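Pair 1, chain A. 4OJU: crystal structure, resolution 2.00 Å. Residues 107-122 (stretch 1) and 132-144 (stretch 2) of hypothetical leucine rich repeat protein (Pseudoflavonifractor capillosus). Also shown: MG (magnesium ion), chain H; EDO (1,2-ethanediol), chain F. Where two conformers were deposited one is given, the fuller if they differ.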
# COMPACT_ATOMS: atom_id res chain seq x y z
N ALA A 107 -4.49 11.72 6.63
CA ALA A 107 -4.75 12.17 8.02
C ALA A 107 -4.23 11.16 9.06
O ALA A 107 -3.77 11.56 10.12
CB ALA A 107 -6.24 12.40 8.22
N PHE A 108 -4.24 9.85 8.73
CA PHE A 108 -3.72 8.83 9.64
C PHE A 108 -2.63 8.04 8.91
O PHE A 108 -2.56 6.81 9.03
CB PHE A 108 -4.86 7.90 10.14
CG PHE A 108 -5.86 8.63 11.00
CD1 PHE A 108 -5.62 8.84 12.35
CD2 PHE A 108 -7.03 9.16 10.44
CE1 PHE A 108 -6.54 9.54 13.14
CE2 PHE A 108 -7.94 9.87 11.23
CZ PHE A 108 -7.68 10.08 12.57
N ALA A 109 -1.80 8.74 8.14
CA ALA A 109 -0.77 8.09 7.33
C ALA A 109 0.44 7.65 8.14
O ALA A 109 0.84 8.34 9.08
CB ALA A 109 -0.32 9.02 6.21
N SER A 110 1.04 6.52 7.74
CA SER A 110 2.25 5.97 8.37
C SER A 110 2.15 5.92 9.93
O SER A 110 3.07 6.36 10.63
CB SER A 110 3.47 6.78 7.93
OG SER A 110 4.70 6.26 8.39
N CYS A 111 1.01 5.42 10.45
CA CYS A 111 0.73 5.19 11.87
C CYS A 111 0.80 3.69 12.04
O CYS A 111 -0.21 3.00 11.92
CB CYS A 111 -0.65 5.74 12.25
SG CYS A 111 -0.74 7.54 12.28
N ASP A 112 1.99 3.19 12.28
CA ASP A 112 2.25 1.76 12.23
C ASP A 112 1.67 0.95 13.39
O ASP A 112 1.57 -0.26 13.25
CB ASP A 112 3.76 1.51 12.08
CG ASP A 112 4.34 2.10 10.80
OD1 ASP A 112 3.55 2.37 9.84
OD2 ASP A 112 5.58 2.24 10.72
N ALA A 113 1.23 1.61 14.49
CA ALA A 113 0.60 0.88 15.60
C ALA A 113 -0.95 0.92 15.47
O ALA A 113 -1.65 0.35 16.30
CB ALA A 113 1.03 1.48 16.93
N LEU A 114 -1.47 1.60 14.44
CA LEU A 114 -2.93 1.72 14.23
C LEU A 114 -3.44 0.49 13.47
O LEU A 114 -3.11 0.31 12.29
CB LEU A 114 -3.25 3.03 13.51
CG LEU A 114 -4.76 3.44 13.44
CD1 LEU A 114 -5.41 3.57 14.83
CD2 LEU A 114 -4.92 4.73 12.67
N LYS A 115 -4.16 -0.40 14.16
CA LYS A 115 -4.62 -1.67 13.55
C LYS A 115 -6.07 -1.64 13.07
O LYS A 115 -6.46 -2.42 12.21
CB LYS A 115 -4.47 -2.82 14.56
CG LYS A 115 -3.03 -3.06 15.01
CD LYS A 115 -2.97 -4.25 15.95
CE LYS A 115 -1.64 -4.38 16.63
NZ LYS A 115 -1.50 -5.69 17.31
N GLU A 116 -6.87 -0.75 13.66
CA GLU A 116 -8.28 -0.63 13.32
C GLU A 116 -8.75 0.79 13.52
O GLU A 116 -8.16 1.55 14.28
CB GLU A 116 -9.14 -1.61 14.17
CG GLU A 116 -9.15 -1.32 15.67
CD GLU A 116 -10.24 -2.03 16.45
OE1 GLU A 116 -10.20 -3.28 16.52
OE2 GLU A 116 -11.11 -1.34 17.01
N ILE A 117 -9.84 1.14 12.85
CA ILE A 117 -10.49 2.42 13.02
C ILE A 117 -11.99 2.23 12.78
O ILE A 117 -12.40 1.38 11.96
CB ILE A 117 -9.84 3.54 12.14
CG1 ILE A 117 -10.21 4.95 12.68
CG2 ILE A 117 -10.17 3.36 10.63
CD1 ILE A 117 -9.33 6.11 12.24
N THR A 118 -12.80 2.97 13.53
CA THR A 118 -14.25 2.97 13.37
C THR A 118 -14.65 4.29 12.77
O THR A 118 -14.37 5.33 13.34
CB THR A 118 -14.95 2.67 14.69
OG1 THR A 118 -14.55 1.36 15.08
CG2 THR A 118 -16.48 2.70 14.55
N ILE A 119 -15.33 4.25 11.63
CA ILE A 119 -15.77 5.44 10.92
C ILE A 119 -17.20 5.76 11.31
O ILE A 119 -18.09 4.94 11.12
CB ILE A 119 -15.61 5.23 9.38
CG1 ILE A 119 -14.18 4.83 8.96
CG2 ILE A 119 -16.11 6.43 8.58
CD1 ILE A 119 -13.00 5.80 9.32
N PRO A 120 -17.44 6.98 11.81
CA PRO A 120 -18.82 7.38 12.15
C PRO A 120 -19.74 7.40 10.94
O PRO A 120 -19.29 7.61 9.80
CB PRO A 120 -18.63 8.81 12.68
CG PRO A 120 -17.23 8.85 13.14
CD PRO A 120 -16.49 8.06 12.13
N ALA A 121 -21.05 7.21 11.19
CA ALA A 121 -22.08 7.21 10.13
C ALA A 121 -22.14 8.58 9.38
O ALA A 121 -22.52 8.62 8.21
CB ALA A 121 -23.45 6.88 10.73
N SER A 122 -21.73 9.66 10.04
CA SER A 122 -21.76 11.01 9.46
C SER A 122 -20.67 11.24 8.37
O SER A 122 -20.78 12.16 7.57
CB SER A 122 -21.63 12.05 10.57
OG SER A 122 -20.40 11.85 11.27
N TRP A 132 0.42 3.95 3.96
CA TRP A 132 1.65 3.54 4.66
C TRP A 132 1.39 3.08 6.10
O TRP A 132 2.34 2.69 6.78
CB TRP A 132 2.75 4.64 4.65
CG TRP A 132 3.00 5.24 3.30
CD1 TRP A 132 3.33 4.59 2.15
CD2 TRP A 132 2.86 6.63 2.94
NE1 TRP A 132 3.42 5.48 1.10
CE2 TRP A 132 3.15 6.74 1.56
CE3 TRP A 132 2.56 7.80 3.67
CZ2 TRP A 132 3.09 7.96 0.88
CZ3 TRP A 132 2.56 9.01 3.00
CH2 TRP A 132 2.81 9.08 1.61
N SER A 133 0.15 3.13 6.58
CA SER A 133 -0.12 2.62 7.92
C SER A 133 -0.26 1.10 7.78
O SER A 133 -1.35 0.59 7.46
CB SER A 133 -1.35 3.27 8.53
OG SER A 133 -1.09 4.64 8.74
N ASN A 134 0.88 0.41 8.00
CA ASN A 134 1.16 -1.02 7.88
C ASN A 134 0.03 -1.94 8.39
O ASN A 134 -0.50 -2.74 7.61
CB ASN A 134 2.51 -1.37 8.59
CG ASN A 134 3.78 -0.71 8.03
OD1 ASN A 134 3.76 0.05 7.05
ND2 ASN A 134 4.95 -1.05 8.59
N ALA A 135 -0.36 -1.80 9.67
CA ALA A 135 -1.33 -2.71 10.28
C ALA A 135 -2.81 -2.33 10.12
O ALA A 135 -3.66 -3.07 10.61
CB ALA A 135 -1.01 -2.85 11.76
N LEU A 136 -3.10 -1.20 9.46
CA LEU A 136 -4.47 -0.75 9.30
C LEU A 136 -5.18 -1.51 8.19
O LEU A 136 -5.34 -1.03 7.07
CB LEU A 136 -4.53 0.76 9.07
CG LEU A 136 -5.87 1.46 9.28
CD1 LEU A 136 -6.77 0.74 10.30
CD2 LEU A 136 -5.63 2.83 9.73
N ASP A 137 -5.61 -2.71 8.53
CA ASP A 137 -6.30 -3.61 7.62
C ASP A 137 -7.76 -3.30 7.53
O ASP A 137 -8.27 -3.03 6.44
CB ASP A 137 -6.17 -5.07 8.12
CG ASP A 137 -4.96 -5.81 7.64
OD1 ASP A 137 -4.07 -5.17 7.04
OD2 ASP A 137 -4.91 -7.03 7.84
N THR A 138 -8.43 -3.38 8.69
CA THR A 138 -9.86 -3.32 8.89
C THR A 138 -10.44 -1.97 9.23
O THR A 138 -9.97 -1.27 10.13
CB THR A 138 -10.20 -4.29 10.04
OG1 THR A 138 -9.58 -5.55 9.76
CG2 THR A 138 -11.68 -4.46 10.24
N VAL A 139 -11.55 -1.65 8.57
CA VAL A 139 -12.28 -0.44 8.83
C VAL A 139 -13.68 -0.86 9.28
O VAL A 139 -14.35 -1.63 8.58
CB VAL A 139 -12.29 0.51 7.58
CG1 VAL A 139 -13.20 1.69 7.79
CG2 VAL A 139 -10.87 1.00 7.24
N TYR A 140 -14.11 -0.39 10.45
CA TYR A 140 -15.45 -0.66 10.94
C TYR A 140 -16.31 0.55 10.71
O TYR A 140 -15.81 1.67 10.76
CB TYR A 140 -15.46 -1.01 12.44
CG TYR A 140 -14.72 -2.27 12.77
CD1 TYR A 140 -15.36 -3.51 12.71
CD2 TYR A 140 -13.40 -2.24 13.19
CE1 TYR A 140 -14.68 -4.68 13.04
CE2 TYR A 140 -12.71 -3.40 13.48
CZ TYR A 140 -13.35 -4.62 13.41
OH TYR A 140 -12.68 -5.77 13.74
N MSE A 141 -17.58 0.36 10.44
CA MSE A 141 -18.45 1.51 10.20
C MSE A 141 -19.54 1.52 11.21
O MSE A 141 -20.21 0.50 11.41
CB MSE A 141 -19.06 1.51 8.78
CG MSE A 141 -18.14 1.01 7.67
SE MSE A 141 -16.74 2.26 7.17
CE MSE A 141 -17.82 3.74 6.62
N GLU A 142 -19.73 2.69 11.83
CA GLU A 142 -20.76 2.98 12.81
C GLU A 142 -22.11 3.08 12.10
O GLU A 142 -22.19 3.72 11.05
CB GLU A 142 -20.43 4.32 13.52
CG GLU A 142 -19.71 4.21 14.86
CD GLU A 142 -19.22 5.53 15.45
OE1 GLU A 142 -20.07 6.32 15.92
OE2 GLU A 142 -17.99 5.76 15.46
N GLY A 143 -23.14 2.44 12.66
CA GLY A 143 -24.49 2.56 12.14
C GLY A 143 -25.08 3.88 12.59
O GLY A 143 -24.55 4.51 13.51
N MSE A 144 -26.15 4.33 11.93
CA MSE A 144 -26.80 5.59 12.28
C MSE A 144 -27.66 5.43 13.54
O MSE A 144 -27.92 4.31 13.98
CB MSE A 144 -27.65 6.09 11.11
CG MSE A 144 -27.57 7.59 10.92
SE MSE A 144 -29.20 8.30 10.13
CE MSE A 144 -30.42 8.07 11.68
MG MG H . 6.90 2.93 9.08
C1 EDO F . -5.89 -6.25 13.37
O1 EDO F . -6.98 -5.56 12.77
C2 EDO F . -6.10 -7.77 13.24
O2 EDO F . -6.27 -8.11 11.87
O HOH W 1 5.32 3.73 7.99
O HOH W 2 -1.00 0.69 10.85
O HOH W 3 -20.36 4.61 9.02
O HOH W 4 7.39 4.49 10.29
O HOH W 5 8.70 1.99 10.05
O HOH W 6 6.87 1.12 7.87

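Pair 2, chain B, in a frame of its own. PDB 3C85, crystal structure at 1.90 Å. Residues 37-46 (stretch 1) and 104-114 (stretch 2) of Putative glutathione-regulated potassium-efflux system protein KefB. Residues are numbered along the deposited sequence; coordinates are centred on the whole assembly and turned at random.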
# COMPACT_ATOMS: atom_id res chain seq x y z
N PRO B 37 25.14 -13.27 -3.07
CA PRO B 37 24.06 -12.42 -3.57
C PRO B 37 24.46 -11.75 -4.88
O PRO B 37 23.67 -11.04 -5.47
CB PRO B 37 23.89 -11.37 -2.47
CG PRO B 37 25.28 -11.28 -1.85
CD PRO B 37 25.92 -12.62 -2.00
N GLY B 38 25.70 -11.99 -5.31
CA GLY B 38 26.12 -11.63 -6.64
C GLY B 38 26.08 -10.13 -6.79
O GLY B 38 26.60 -9.42 -5.94
N HIS B 39 25.46 -9.65 -7.87
CA HIS B 39 25.35 -8.20 -8.11
C HIS B 39 24.17 -7.47 -7.45
O HIS B 39 24.02 -6.24 -7.65
CB HIS B 39 25.28 -7.91 -9.61
CG HIS B 39 26.45 -8.43 -10.39
ND1 HIS B 39 27.66 -7.78 -10.44
CD2 HIS B 39 26.57 -9.52 -11.18
CE1 HIS B 39 28.49 -8.45 -11.21
NE2 HIS B 39 27.86 -9.52 -11.66
N ALA B 40 23.38 -8.18 -6.64
CA ALA B 40 22.16 -7.60 -6.03
C ALA B 40 22.52 -6.38 -5.18
O ALA B 40 23.45 -6.43 -4.37
CB ALA B 40 21.42 -8.65 -5.18
N GLN B 41 21.78 -5.29 -5.38
CA GLN B 41 21.99 -4.07 -4.64
C GLN B 41 20.89 -3.89 -3.59
O GLN B 41 21.04 -3.08 -2.66
CB GLN B 41 21.98 -2.90 -5.59
CG GLN B 41 23.18 -2.88 -6.55
CD GLN B 41 23.14 -1.71 -7.48
OE1 GLN B 41 22.74 -1.82 -8.65
NE2 GLN B 41 23.58 -0.58 -6.99
N VAL B 42 19.79 -4.64 -3.73
CA VAL B 42 18.65 -4.59 -2.79
C VAL B 42 18.41 -6.01 -2.32
O VAL B 42 18.36 -6.92 -3.13
CB VAL B 42 17.34 -4.03 -3.46
CG1 VAL B 42 16.20 -3.93 -2.44
CG2 VAL B 42 17.59 -2.64 -4.07
N LEU B 43 18.31 -6.21 -1.00
CA LEU B 43 17.87 -7.48 -0.45
C LEU B 43 16.44 -7.27 0.03
O LEU B 43 16.18 -6.32 0.79
CB LEU B 43 18.74 -7.84 0.74
CG LEU B 43 18.88 -9.22 1.29
CD1 LEU B 43 19.18 -10.30 0.22
CD2 LEU B 43 20.09 -9.12 2.25
N ILE B 44 15.50 -8.08 -0.45
CA ILE B 44 14.08 -7.92 -0.01
C ILE B 44 13.73 -9.11 0.88
O ILE B 44 13.67 -10.23 0.45
CB ILE B 44 13.11 -7.80 -1.19
CG1 ILE B 44 13.56 -6.62 -2.08
CG2 ILE B 44 11.65 -7.63 -0.68
CD1 ILE B 44 12.70 -6.46 -3.31
N LEU B 45 13.56 -8.88 2.16
CA LEU B 45 13.32 -9.99 3.06
C LEU B 45 11.81 -10.21 3.18
O LEU B 45 11.12 -9.43 3.86
CB LEU B 45 13.93 -9.67 4.42
CG LEU B 45 15.46 -9.41 4.41
CD1 LEU B 45 15.93 -9.07 5.83
CD2 LEU B 45 16.18 -10.65 3.89
N GLY B 46 11.29 -11.26 2.56
CA GLY B 46 9.85 -11.54 2.63
C GLY B 46 9.39 -11.26 1.23
O GLY B 46 9.54 -10.13 0.76
N GLY B 104 29.67 -8.18 -1.51
CA GLY B 104 28.34 -7.78 -1.92
C GLY B 104 28.14 -6.27 -2.10
O GLY B 104 28.56 -5.41 -1.35
N HIS B 105 27.41 -5.98 -3.13
CA HIS B 105 27.04 -4.65 -3.37
C HIS B 105 25.72 -4.24 -2.69
O HIS B 105 25.14 -3.31 -3.15
CB HIS B 105 26.90 -4.55 -4.87
CG HIS B 105 27.96 -5.28 -5.60
ND1 HIS B 105 28.71 -4.68 -6.59
CD2 HIS B 105 28.40 -6.54 -5.50
CE1 HIS B 105 29.57 -5.56 -7.07
NE2 HIS B 105 29.41 -6.70 -6.42
N VAL B 106 25.28 -4.89 -1.60
CA VAL B 106 23.90 -4.58 -1.08
C VAL B 106 23.88 -3.22 -0.39
O VAL B 106 24.58 -3.04 0.62
CB VAL B 106 23.38 -5.67 -0.10
CG1 VAL B 106 22.03 -5.26 0.58
CG2 VAL B 106 23.16 -6.97 -0.81
N LYS B 107 23.09 -2.28 -0.92
CA LYS B 107 23.03 -0.87 -0.45
C LYS B 107 21.73 -0.58 0.27
O LYS B 107 21.60 0.44 0.97
CB LYS B 107 23.10 0.13 -1.62
CG LYS B 107 24.40 0.15 -2.34
CD LYS B 107 24.39 1.16 -3.45
CE LYS B 107 25.74 1.13 -4.16
NZ LYS B 107 25.76 2.11 -5.29
N LEU B 108 20.75 -1.46 0.06
CA LEU B 108 19.42 -1.32 0.61
C LEU B 108 18.81 -2.66 0.98
O LEU B 108 18.83 -3.63 0.20
CB LEU B 108 18.53 -0.55 -0.36
CG LEU B 108 17.07 -0.38 0.08
CD1 LEU B 108 16.94 0.51 1.37
CD2 LEU B 108 16.20 0.14 -1.10
N VAL B 109 18.30 -2.74 2.21
CA VAL B 109 17.54 -3.90 2.64
C VAL B 109 16.10 -3.44 2.90
O VAL B 109 15.89 -2.44 3.61
CB VAL B 109 18.13 -4.57 3.91
CG1 VAL B 109 17.22 -5.75 4.30
CG2 VAL B 109 19.58 -5.02 3.68
N LEU B 110 15.12 -4.15 2.32
CA LEU B 110 13.68 -3.92 2.61
C LEU B 110 13.15 -4.98 3.56
O LEU B 110 13.24 -6.17 3.27
CB LEU B 110 12.84 -3.90 1.34
CG LEU B 110 13.25 -2.82 0.31
CD1 LEU B 110 12.24 -2.82 -0.86
CD2 LEU B 110 13.31 -1.43 0.94
N LEU B 111 12.64 -4.59 4.70
CA LEU B 111 12.09 -5.51 5.63
C LEU B 111 10.58 -5.69 5.36
O LEU B 111 9.79 -4.86 5.67
CB LEU B 111 12.33 -5.04 7.05
CG LEU B 111 13.76 -4.76 7.49
CD1 LEU B 111 13.77 -4.38 8.95
CD2 LEU B 111 14.53 -5.95 7.26
N ALA B 112 10.22 -6.80 4.75
CA ALA B 112 8.88 -7.06 4.27
C ALA B 112 8.34 -8.41 4.69
O ALA B 112 7.65 -9.06 3.96
CB ALA B 112 8.83 -6.92 2.84
N MSE B 113 8.73 -8.83 5.89
CA MSE B 113 8.29 -10.11 6.43
C MSE B 113 6.81 -10.01 6.76
O MSE B 113 6.25 -8.92 6.83
CB MSE B 113 9.09 -10.46 7.68
CG MSE B 113 10.59 -10.28 7.54
SE MSE B 113 11.49 -11.88 6.89
CE MSE B 113 12.62 -12.24 8.43
N PRO B 114 6.17 -11.16 6.95
CA PRO B 114 4.75 -11.16 7.23
C PRO B 114 4.41 -11.02 8.69
O PRO B 114 3.30 -10.77 9.01
CB PRO B 114 4.31 -12.52 6.70
CG PRO B 114 5.39 -13.32 6.83
CD PRO B 114 6.64 -12.53 6.79
O HOH W 7 25.30 -8.24 -3.74

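The two pairs differ most sharply on one face of the sheet: in pair 1 it carries Glu116(A), Thr118(A), Thr138(A) and Tyr140(A), a polar, partly open surface, whereas in pair 2 the matching positions are Val42(B), Ile44(B), Leu108(B) and Leu110(B), all buried and aliphatic. Beneath this difference lies the same backbone, two short parallel strands that superpose with an RMSD of 0.8 Å over 14 central residues; the strand directions diverge by 26° in pair 1 and 13° in pair 2. Glu116(A) to Ile119(A) match Val42(B) to Leu45(B), and Thr138(A) to Met141(A) match Leu108(B) to Leu111(B).

The central hydrogen bonds are equivalent. In pair 1, Tyr140(A) N donates to Ile117(A) O (2.9 Å), and Ile119(A) N to Tyr140(A) O (2.8 Å); in pair 2, Leu110(B) N donates to Leu43(B) O (2.9 Å), and Leu45(B) N to Leu110(B) O (2.9 Å). The ladder then continues through Glu142(A) N to Ile119(A) O (2.9 Å) and, at the matching position, Ala112(B) N to Leu45(B) O (2.9 Å). It is the entrance that differs. Leu43(B) N bonds Leu108(B) O at 2.9 Å, but Ile117(A) N stays 3.6 Å from Thr138(A) O, and neither atom has a partner in the model. Likewise Gln41(B) O accepts from both Lys107(B) N (2.8 Å) and Leu108(B) N (3.2 Å), while Lys115(A) O lies 4.1 Å from Thr138(A) N, too far for a hydrogen bond. Lys115(A) O instead accepts one from 1,2-ethanediol O1 (3.2 Å).

The other face is apolar in both pairs. Val139(A) and Val109(B) coincide almost exactly, both with chi1 t. Ile119(A) CG1 reaches Val139(A) CG1 at 3.5 Å, and Leu45(B) CD1 meets Val109(B) CG1 at 3.9 Å, so a beta-branched and a gamma-branched side chain fill nearly the same space. Farther along, Ile119(A) CG2 packs on the selenomethionine methyl, Met141(A) CE (3.7 Å), where Leu45(B) CD1 touches Leu111(B) CD2 (3.7 Å). Leu136(A) and Val106(B) also match: the longer leucine brings CD2 to 3.6 Å from Leu114(A) CD2, while Val106(B) CG1 lies 4.2 Å from Leu43(B) CB.

On the contrasting face, Tyr140(A) sets its CB 3.7 Å from Thr118(A) OG1 and extends CE2 to 3.9 Å from Glu116(A) OE1. Pair 2 replaces this with aliphatic packing, Val42(B) CG1 to Leu110(B) CG and Ile44(B) CG1 to Leu110(B) CD1, each at 4.2 Å.

Before the strands, a water joins the loops in both pairs: water 2 donates to Cys111(A) O (2.7 Å) and Leu114(A) O (2.6 Å) and accepts a weak bond from Ala135(A) N (2.8 Å), and water 7 donates to Gly38(B) O (2.8 Å) and Ala40(B) O (2.7 Å) and accepts a weak bond from His105(B) N (3.2 Å). Pair 1 adds a hydroxyl: Ser133(A) OG donates to Phe108(A) O (2.6 Å) and accepts from Cys111(A) N (2.8 Å), whereas Gly104(B), at the matching position, has no side chain.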